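Local coordinates for protein ylmH (Streptococcus pneumoniae, PDB 2FPH) that is a cell division protein of a Gram-positive bacterium that probably binds nucleic acid, perhaps RNA, through an RRM-like domain, at residues L53-S58 with V67-Y72; E60-E65 with P78-F83. All coordinates share one frame; numbering follows the deposited sequence.

Contact 1 of 2, residues L53-S58 with V67-Y72; sequences LACSSS and VRVLLY
Tyr72 sets CG between its own backbone N and carbonyl carbon (chi1 51°), and Ala54 CB lies over one face of the Tyr72 ring, 3.3 Å from CE2. Farther out, Tyr72 CE1 comes within 3.5 Å of Ser56 OG, a buried hydroxyl for which the model offers no hydrogen-bonding partner. On the other face of the sheet Cys55 holds SG anti to its backbone N (chi1 -175°), touching Val69 CG1 at 3.6 Å and, more loosely, Leu71 CD2. The two segments form the antiparallel hairpin 54-57/69-72 of the N-terminal YlmH region, with 69-72 as the middle strand of a three-stranded sheet. Helices 11-27 and 38-50 pack on the Cys55, Val69 and Leu71 face. Leu70 N gives Ser56 O a nearly straight bond of 2.8 Å, and Ser56 N returns one to Leu70 O. At the Ala54 end Tyr72 N still bonds Ala54 O, but the return bond from Ala54 N to Tyr72 O is weak, and a water bridges those two atoms. Toward the connecting loop Ser58 OG, not a backbone carbonyl, accepts from Arg68 N at 2.9 Å, while Ser58 N still donates to Arg68 O.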
ATOM      1  N   LEU A  53      -5.982  19.865  -5.286  1.00 20.98           N
ATOM      2  CA  LEU A  53      -4.632  19.417  -4.998  1.00 20.79           C
ATOM      3  C   LEU A  53      -4.322  18.361  -6.033  1.00 19.87           C
ATOM      4  O   LEU A  53      -5.200  17.547  -6.355  1.00 22.19           O
ATOM      5  CB  LEU A  53      -4.573  18.756  -3.599  1.00 21.51           C
ATOM      6  CG  LEU A  53      -4.379  19.582  -2.321  1.00 24.88           C
ATOM      7  CD1 LEU A  53      -4.265  18.565  -1.143  1.00 22.25           C
ATOM      8  CD2 LEU A  53      -3.138  20.376  -2.396  1.00 30.39           C
ATOM      9  N   ALA A  54      -3.090  18.337  -6.522  1.00 19.74           N
ATOM     10  CA  ALA A  54      -2.648  17.223  -7.385  1.00 19.44           C
ATOM     11  C   ALA A  54      -2.537  15.925  -6.597  1.00 19.72           C
ATOM     12  O   ALA A  54      -2.287  15.923  -5.401  1.00 19.04           O
ATOM     13  CB  ALA A  54      -1.383  17.545  -8.069  1.00 19.80           C
ATOM     14  N   CYS A  55      -2.801  14.814  -7.283  1.00 19.75           N
ATOM     15  CA  CYS A  55      -2.938  13.513  -6.675  1.00 19.85           C
ATOM     16  C   CYS A  55      -2.283  12.522  -7.659  1.00 19.25           C
ATOM     17  O   CYS A  55      -2.567  12.625  -8.842  1.00 19.75           O
ATOM     18  CB  CYS A  55      -4.457  13.203  -6.510  1.00 20.20           C
ATOM     19  SG  CYS A  55      -4.982  11.735  -5.679  1.00 27.76           S
ATOM     20  N   SER A  56      -1.349  11.678  -7.207  1.00 16.77           N
ATOM     21  CA  SER A  56      -0.869  10.529  -8.006  1.00 19.63           C
ATOM     22  C   SER A  56      -0.978   9.262  -7.163  1.00 17.18           C
ATOM     23  O   SER A  56      -0.731   9.297  -5.989  1.00 16.79           O
ATOM     24  CB  SER A  56       0.572  10.729  -8.511  1.00 19.85           C
ATOM     25  OG  SER A  56       1.441  10.976  -7.456  1.00 29.90           O
ATOM     26  N   SER A  57      -1.421   8.171  -7.787  1.00 14.52           N
ATOM     27  CA  SER A  57      -1.588   6.890  -7.161  1.00 13.65           C
ATOM     28  C   SER A  57      -0.470   5.975  -7.580  1.00 13.09           C
ATOM     29  O   SER A  57      -0.092   5.985  -8.779  1.00 15.06           O
ATOM     30  CB  SER A  57      -2.895   6.260  -7.599  1.00 13.78           C
ATOM     31  OG  SER A  57      -2.947   4.899  -7.227  1.00 12.94           O
ATOM     32  N   SER A  58       0.039   5.128  -6.669  1.00 12.42           N
ATOM     33  CA  SER A  58       1.080   4.168  -7.033  1.00 13.58           C
ATOM     34  C   SER A  58       0.547   3.209  -8.146  1.00 13.91           C
ATOM     35  O   SER A  58       1.333   2.623  -8.889  1.00 14.62           O
ATOM     36  CB  SER A  58       1.610   3.380  -5.846  1.00 13.71           C
ATOM     37  OG  SER A  58       0.585   2.671  -5.188  1.00 12.91           O
ATOM     38  N   VAL A  67      -3.092   0.462  -3.116  1.00 13.04           N
ATOM     39  CA  VAL A  67      -2.220   1.528  -3.577  1.00 11.96           C
ATOM     40  C   VAL A  67      -1.876   2.480  -2.482  1.00 12.11           C
ATOM     41  O   VAL A  67      -2.539   2.544  -1.464  1.00 13.87           O
ATOM     42  CB  VAL A  67      -2.833   2.309  -4.786  1.00 13.19           C
ATOM     43  CG1 VAL A  67      -3.055   1.421  -5.931  1.00 11.93           C
ATOM     44  CG2 VAL A  67      -4.125   2.989  -4.395  1.00 11.96           C
ATOM     45  N   ARG A  68      -0.804   3.228  -2.676  1.00 12.67           N
ATOM     46  CA  ARG A  68      -0.583   4.434  -1.865  1.00 11.33           C
ATOM     47  C   ARG A  68      -0.717   5.655  -2.742  1.00 11.64           C
ATOM     48  O   ARG A  68      -0.494   5.621  -3.974  1.00 11.14           O
ATOM     49  CB  ARG A  68       0.794   4.420  -1.193  1.00 10.27           C
ATOM     50  CG  ARG A  68       1.107   3.220  -0.379  1.00 11.75           C
ATOM     51  CD  ARG A  68       2.452   3.244   0.357  1.00 12.77           C
ATOM     52  NE  ARG A  68       2.454   4.211   1.450  1.00 12.72           N
ATOM     53  CZ  ARG A  68       3.470   4.443   2.241  1.00 13.31           C
ATOM     54  NH1 ARG A  68       4.587   3.812   2.027  1.00 15.16           N
ATOM     55  NH2 ARG A  68       3.360   5.263   3.291  1.00 14.59           N
ATOM     56  N   VAL A  69      -1.141   6.766  -2.139  1.00 12.02           N
ATOM     57  CA  VAL A  69      -1.416   7.952  -2.891  1.00 11.71           C
ATOM     58  C   VAL A  69      -0.577   9.074  -2.383  1.00 12.08           C
ATOM     59  O   VAL A  69      -0.333   9.229  -1.163  1.00 10.99           O
ATOM     60  CB  VAL A  69      -2.974   8.320  -2.824  1.00 13.06           C
ATOM     61  CG1 VAL A  69      -3.323   9.728  -3.253  1.00 15.39           C
ATOM     62  CG2 VAL A  69      -3.840   7.318  -3.630  1.00 16.20           C
ATOM     63  N   LEU A  70      -0.152   9.891  -3.316  1.00 13.35           N
ATOM     64  CA  LEU A  70       0.576  11.094  -2.941  1.00 15.15           C
ATOM     65  C   LEU A  70      -0.290  12.299  -3.243  1.00 16.19           C
ATOM     66  O   LEU A  70      -0.823  12.451  -4.347  1.00 15.38           O
ATOM     67  CB  LEU A  70       1.859  11.117  -3.718  1.00 15.33           C
ATOM     68  CG  LEU A  70       3.038  10.331  -3.257  1.00 17.72           C
ATOM     69  CD1 LEU A  70       4.006  10.204  -4.410  1.00 19.20           C
ATOM     70  CD2 LEU A  70       3.580  11.147  -2.005  1.00 16.02           C
ATOM     71  N   LEU A  71      -0.462  13.175  -2.250  1.00 17.02           N
ATOM     72  CA  LEU A  71      -1.193  14.443  -2.406  1.00 17.88           C
ATOM     73  C   LEU A  71      -0.156  15.552  -2.385  1.00 18.99           C
ATOM     74  O   LEU A  71       0.692  15.518  -1.506  1.00 17.66           O
ATOM     75  CB  LEU A  71      -2.191  14.585  -1.252  1.00 18.17           C
ATOM     76  CG  LEU A  71      -3.324  13.530  -1.199  1.00 18.86           C
ATOM     77  CD1 LEU A  71      -4.135  13.465   0.090  1.00 21.48           C
ATOM     78  CD2 LEU A  71      -4.273  13.758  -2.302  1.00 22.36           C
ATOM     79  N   TYR A  72      -0.188  16.571  -3.279  1.00 19.67           N
ATOM     80  CA  TYR A  72       0.946  17.488  -3.357  1.00 20.47           C
ATOM     81  C   TYR A  72       0.637  18.806  -4.049  1.00 21.99           C
ATOM     82  O   TYR A  72      -0.334  18.887  -4.800  1.00 22.71           O
ATOM     83  CB  TYR A  72       2.161  16.844  -3.990  1.00 20.18           C
ATOM     84  CG  TYR A  72       1.853  16.187  -5.315  1.00 19.79           C
ATOM     85  CD1 TYR A  72       1.383  14.896  -5.353  1.00 19.00           C
ATOM     86  CD2 TYR A  72       2.001  16.864  -6.525  1.00 20.31           C
ATOM     87  CE1 TYR A  72       1.042  14.284  -6.544  1.00 20.88           C
ATOM     88  CE2 TYR A  72       1.664  16.211  -7.769  1.00 19.26           C
ATOM     89  CZ  TYR A  72       1.217  14.931  -7.740  1.00 20.04           C
ATOM     90  OH  TYR A  72       0.856  14.276  -8.925  1.00 21.27           O
TER
HETATM   91  O   HOH W   1      -1.091  20.846  -6.393  1.00 31.57           O
HETATM   92  O   HOH W   2      -0.962  12.799 -11.398  1.00 34.43           O

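Contact 2 of 2, residues E60-E65 with P78-F83; sequences EFVSSE and PEFSDF
Phe61 reaches across to Phe80 and Phe83 with every atom of its side chain. Its CB lies 3.6 Å from Phe80 CD1, and CG is next to that same atom at 4.0 Å. From there the ring divides its contacts. On one side CD2 passes Phe80 CB, and CE2 comes to 4.0 Å from Phe80 N, close to where the chain leaves Glu79. On the other side CD1 and CE1 both touch Phe83, CE1 being 3.6 Å from Phe83 CE2, and CZ at the tip keeps a looser touch on the same atom. Phe83 thus turns the CE2 edge of its ring to the face of Phe61, an offset edge-to-face pair with planes at 64° and centroids 5.2 Å apart. The side chains of Phe61 and Phe80, by contrast, run alongside each other in opposed directions. Both segments are irregular: 60-65 belongs to the loop of the 54-57/69-72 hairpin, while 78-83 lies in the loop between strand 69-72 and strand 85-91. Within 78-83 a short helical turn is closed by Asp82, whose OD2 accepts from Glu79 N while its own backbone N donates to Glu79 O. Phe80, with CG anti to its backbone N (chi1 -177°), extends its ring to Val62, where CZ lies 3.7 Å from Val62 CG2. Phe160 packs edge-to-face with Phe80 and also touches Val62. Phe61 itself lies exposed at the surface, whereas Phe83 is buried.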
ATOM      1  N   GLU A  60      -0.852   4.019 -10.782  1.00 15.13           N
ATOM      2  CA  GLU A  60      -0.582   4.625 -12.077  1.00 16.09           C
ATOM      3  C   GLU A  60       0.881   4.416 -12.489  1.00 14.98           C
ATOM      4  O   GLU A  60       1.274   4.947 -13.523  1.00 18.68           O
ATOM      5  CB  GLU A  60      -0.892   6.133 -12.019  1.00 17.44           C
ATOM      6  CG  GLU A  60      -2.339   6.539 -11.720  1.00 20.45           C
ATOM      7  CD  GLU A  60      -2.526   8.055 -11.550  1.00 27.47           C
ATOM      8  OE1 GLU A  60      -2.385   8.617 -10.426  1.00 23.74           O
ATOM      9  OE2 GLU A  60      -2.820   8.729 -12.565  1.00 33.22           O
ATOM     10  N   PHE A  61       1.660   3.665 -11.686  1.00 15.62           N
ATOM     11  CA  PHE A  61       3.074   3.328 -11.938  1.00 16.22           C
ATOM     12  C   PHE A  61       3.282   1.812 -11.955  1.00 18.66           C
ATOM     13  O   PHE A  61       3.999   1.296 -12.838  1.00 19.57           O
ATOM     14  CB  PHE A  61       3.988   3.915 -10.854  1.00 15.93           C
ATOM     15  CG  PHE A  61       4.100   5.425 -10.881  1.00 14.32           C
ATOM     16  CD1 PHE A  61       3.036   6.219 -10.451  1.00 14.31           C
ATOM     17  CD2 PHE A  61       5.237   6.037 -11.299  1.00 16.79           C
ATOM     18  CE1 PHE A  61       3.104   7.576 -10.461  1.00 17.43           C
ATOM     19  CE2 PHE A  61       5.326   7.420 -11.328  1.00 17.86           C
ATOM     20  CZ  PHE A  61       4.263   8.204 -10.900  1.00 17.24           C
ATOM     21  N   VAL A  62       2.695   1.124 -10.953  1.00 18.77           N
ATOM     22  CA  VAL A  62       2.663  -0.338 -10.827  1.00 21.03           C
ATOM     23  C   VAL A  62       1.257  -0.749 -10.632  1.00 20.45           C
ATOM     24  O   VAL A  62       0.608  -0.289  -9.684  1.00 21.50           O
ATOM     25  CB  VAL A  62       3.514  -0.842  -9.608  1.00 21.82           C
ATOM     26  CG1 VAL A  62       3.398  -2.304  -9.451  1.00 22.74           C
ATOM     27  CG2 VAL A  62       4.922  -0.442  -9.748  1.00 23.00           C
ATOM     28  N   SER A  63       0.716  -1.572 -11.527  1.00 21.22           N
ATOM     29  CA  SER A  63      -0.683  -1.956 -11.407  1.00 22.92           C
ATOM     30  C   SER A  63      -0.844  -2.794 -10.162  1.00 20.85           C
ATOM     31  O   SER A  63      -0.091  -3.733  -9.916  1.00 21.30           O
ATOM     32  CB  SER A  63      -1.229  -2.759 -12.610  1.00 24.41           C
ATOM     33  OG  SER A  63      -0.622  -2.384 -13.839  1.00 31.98           O
ATOM     34  N   SER A  64      -1.879  -2.474  -9.412  1.00 19.78           N
ATOM     35  CA  SER A  64      -2.102  -3.143  -8.175  1.00 18.74           C
ATOM     36  C   SER A  64      -3.480  -2.889  -7.707  1.00 18.61           C
ATOM     37  O   SER A  64      -4.186  -2.018  -8.231  1.00 20.80           O
ATOM     38  CB  SER A  64      -1.074  -2.728  -7.129  1.00 19.05           C
ATOM     39  OG  SER A  64      -1.198  -1.356  -6.855  1.00 21.03           O
ATOM     40  N   GLU A  65      -3.919  -3.695  -6.771  1.00 17.92           N
ATOM     41  CA  GLU A  65      -5.211  -3.419  -6.145  1.00 19.02           C
ATOM     42  C   GLU A  65      -5.097  -2.384  -5.022  1.00 17.91           C
ATOM     43  O   GLU A  65      -5.662  -1.281  -5.097  1.00 18.43           O
ATOM     44  CB  GLU A  65      -5.876  -4.707  -5.679  1.00 21.36           C
ATOM     45  CG  GLU A  65      -6.321  -5.602  -6.849  1.00 27.24           C
ATOM     46  CD  GLU A  65      -6.955  -4.851  -8.039  1.00 32.31           C
ATOM     47  OE1 GLU A  65      -8.083  -4.303  -7.891  1.00 36.71           O
ATOM     48  OE2 GLU A  65      -6.344  -4.820  -9.158  1.00 32.45           O
ATOM     49  N   PRO A  78       6.538  14.137  -8.815  1.00 27.55           N
ATOM     50  CA  PRO A  78       6.520  12.772  -8.222  1.00 25.70           C
ATOM     51  C   PRO A  78       7.269  11.712  -9.047  1.00 24.54           C
ATOM     52  O   PRO A  78       7.144  11.714 -10.273  1.00 23.82           O
ATOM     53  CB  PRO A  78       5.044  12.412  -8.136  1.00 26.87           C
ATOM     54  CG  PRO A  78       4.301  13.778  -8.568  1.00 27.51           C
ATOM     55  CD  PRO A  78       5.247  14.439  -9.433  1.00 28.62           C
ATOM     56  N   GLU A  79       8.038  10.858  -8.373  1.00 21.86           N
ATOM     57  CA  GLU A  79       8.688   9.712  -8.969  1.00 22.07           C
ATOM     58  C   GLU A  79       8.233   8.486  -8.178  1.00 18.99           C
ATOM     59  O   GLU A  79       7.736   8.636  -7.048  1.00 17.76           O
ATOM     60  CB  GLU A  79      10.228   9.819  -8.914  1.00 22.65           C
ATOM     61  CG  GLU A  79      10.853  10.683 -10.003  1.00 30.22           C
ATOM     62  CD  GLU A  79      12.328  10.382 -10.181  1.00 36.60           C
ATOM     63  OE1 GLU A  79      13.017  10.227  -9.150  1.00 38.87           O
ATOM     64  OE2 GLU A  79      12.797  10.272 -11.351  1.00 43.34           O
ATOM     65  N   PHE A  80       8.381   7.284  -8.746  1.00 17.14           N
ATOM     66  CA  PHE A  80       7.865   6.101  -8.066  1.00 16.79           C
ATOM     67  C   PHE A  80       8.468   5.933  -6.661  1.00 16.76           C
ATOM     68  O   PHE A  80       7.810   5.491  -5.709  1.00 15.11           O
ATOM     69  CB  PHE A  80       8.143   4.848  -8.869  1.00 15.43           C
ATOM     70  CG  PHE A  80       7.579   3.637  -8.250  1.00 17.38           C
ATOM     71  CD1 PHE A  80       6.201   3.509  -8.086  1.00 19.16           C
ATOM     72  CD2 PHE A  80       8.405   2.671  -7.737  1.00 20.01           C
ATOM     73  CE1 PHE A  80       5.686   2.386  -7.502  1.00 17.57           C
ATOM     74  CE2 PHE A  80       7.872   1.548  -7.157  1.00 22.20           C
ATOM     75  CZ  PHE A  80       6.514   1.413  -7.035  1.00 20.85           C
ATOM     76  N   SER A  81       9.743   6.321  -6.492  1.00 17.62           N
ATOM     77  CA  SER A  81      10.355   6.230  -5.191  1.00 17.65           C
ATOM     78  C   SER A  81       9.621   7.037  -4.078  1.00 16.63           C
ATOM     79  O   SER A  81       9.714   6.671  -2.910  1.00 17.03           O
ATOM     80  CB  SER A  81      11.855   6.581  -5.253  1.00 18.91           C
ATOM     81  OG  SER A  81      12.042   7.911  -5.606  1.00 22.33           O
ATOM     82  N   ASP A  82       8.911   8.116  -4.452  1.00 17.78           N
ATOM     83  CA  ASP A  82       8.172   8.954  -3.516  1.00 16.59           C
ATOM     84  C   ASP A  82       6.997   8.177  -2.858  1.00 16.46           C
ATOM     85  O   ASP A  82       6.483   8.595  -1.848  1.00 15.92           O
ATOM     86  CB  ASP A  82       7.644  10.179  -4.227  1.00 16.09           C
ATOM     87  CG  ASP A  82       8.738  11.115  -4.661  1.00 19.64           C
ATOM     88  OD1 ASP A  82       9.670  11.324  -3.859  1.00 24.08           O
ATOM     89  OD2 ASP A  82       8.686  11.720  -5.755  1.00 20.72           O
ATOM     90  N   PHE A  83       6.577   7.038  -3.441  1.00 14.92           N
ATOM     91  CA  PHE A  83       5.570   6.201  -2.773  1.00 13.91           C
ATOM     92  C   PHE A  83       6.092   5.250  -1.665  1.00 14.34           C
ATOM     93  O   PHE A  83       5.307   4.629  -0.877  1.00 14.13           O
ATOM     94  CB  PHE A  83       4.790   5.346  -3.795  1.00 14.93           C
ATOM     95  CG  PHE A  83       4.019   6.138  -4.797  1.00 14.76           C
ATOM     96  CD1 PHE A  83       2.791   6.685  -4.476  1.00 13.43           C
ATOM     97  CD2 PHE A  83       4.519   6.358  -6.082  1.00 13.80           C
ATOM     98  CE1 PHE A  83       2.085   7.409  -5.369  1.00 13.21           C
ATOM     99  CE2 PHE A  83       3.783   7.114  -7.007  1.00 14.56           C
ATOM    100  CZ  PHE A  83       2.536   7.620  -6.640  1.00 13.84           C
TER

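Contact 1 is the hairpin itself; contact 2 folds the hairpin's own loop onto the chain that leaves it, and the two centres lie about 9 Å apart. Phe83 is the shared piece: its CE1 comes to 3.4 Å from Ser56 O and its ring also packs on Leu70, while CE2, across CZ from CE1, serves contact 2. Pro78 CG adds a second junction, 3.4 Å from Tyr72 CZ. Segments 53-58, 60-65, 67-72 and 78-83 alternate along the sequence, and contact 2 joins 60-65, of the N-terminal YlmH region, to 78-83, of the putative RNA-binding region. Ile85 of strand 85-91 touches both Ser58 and Arg68.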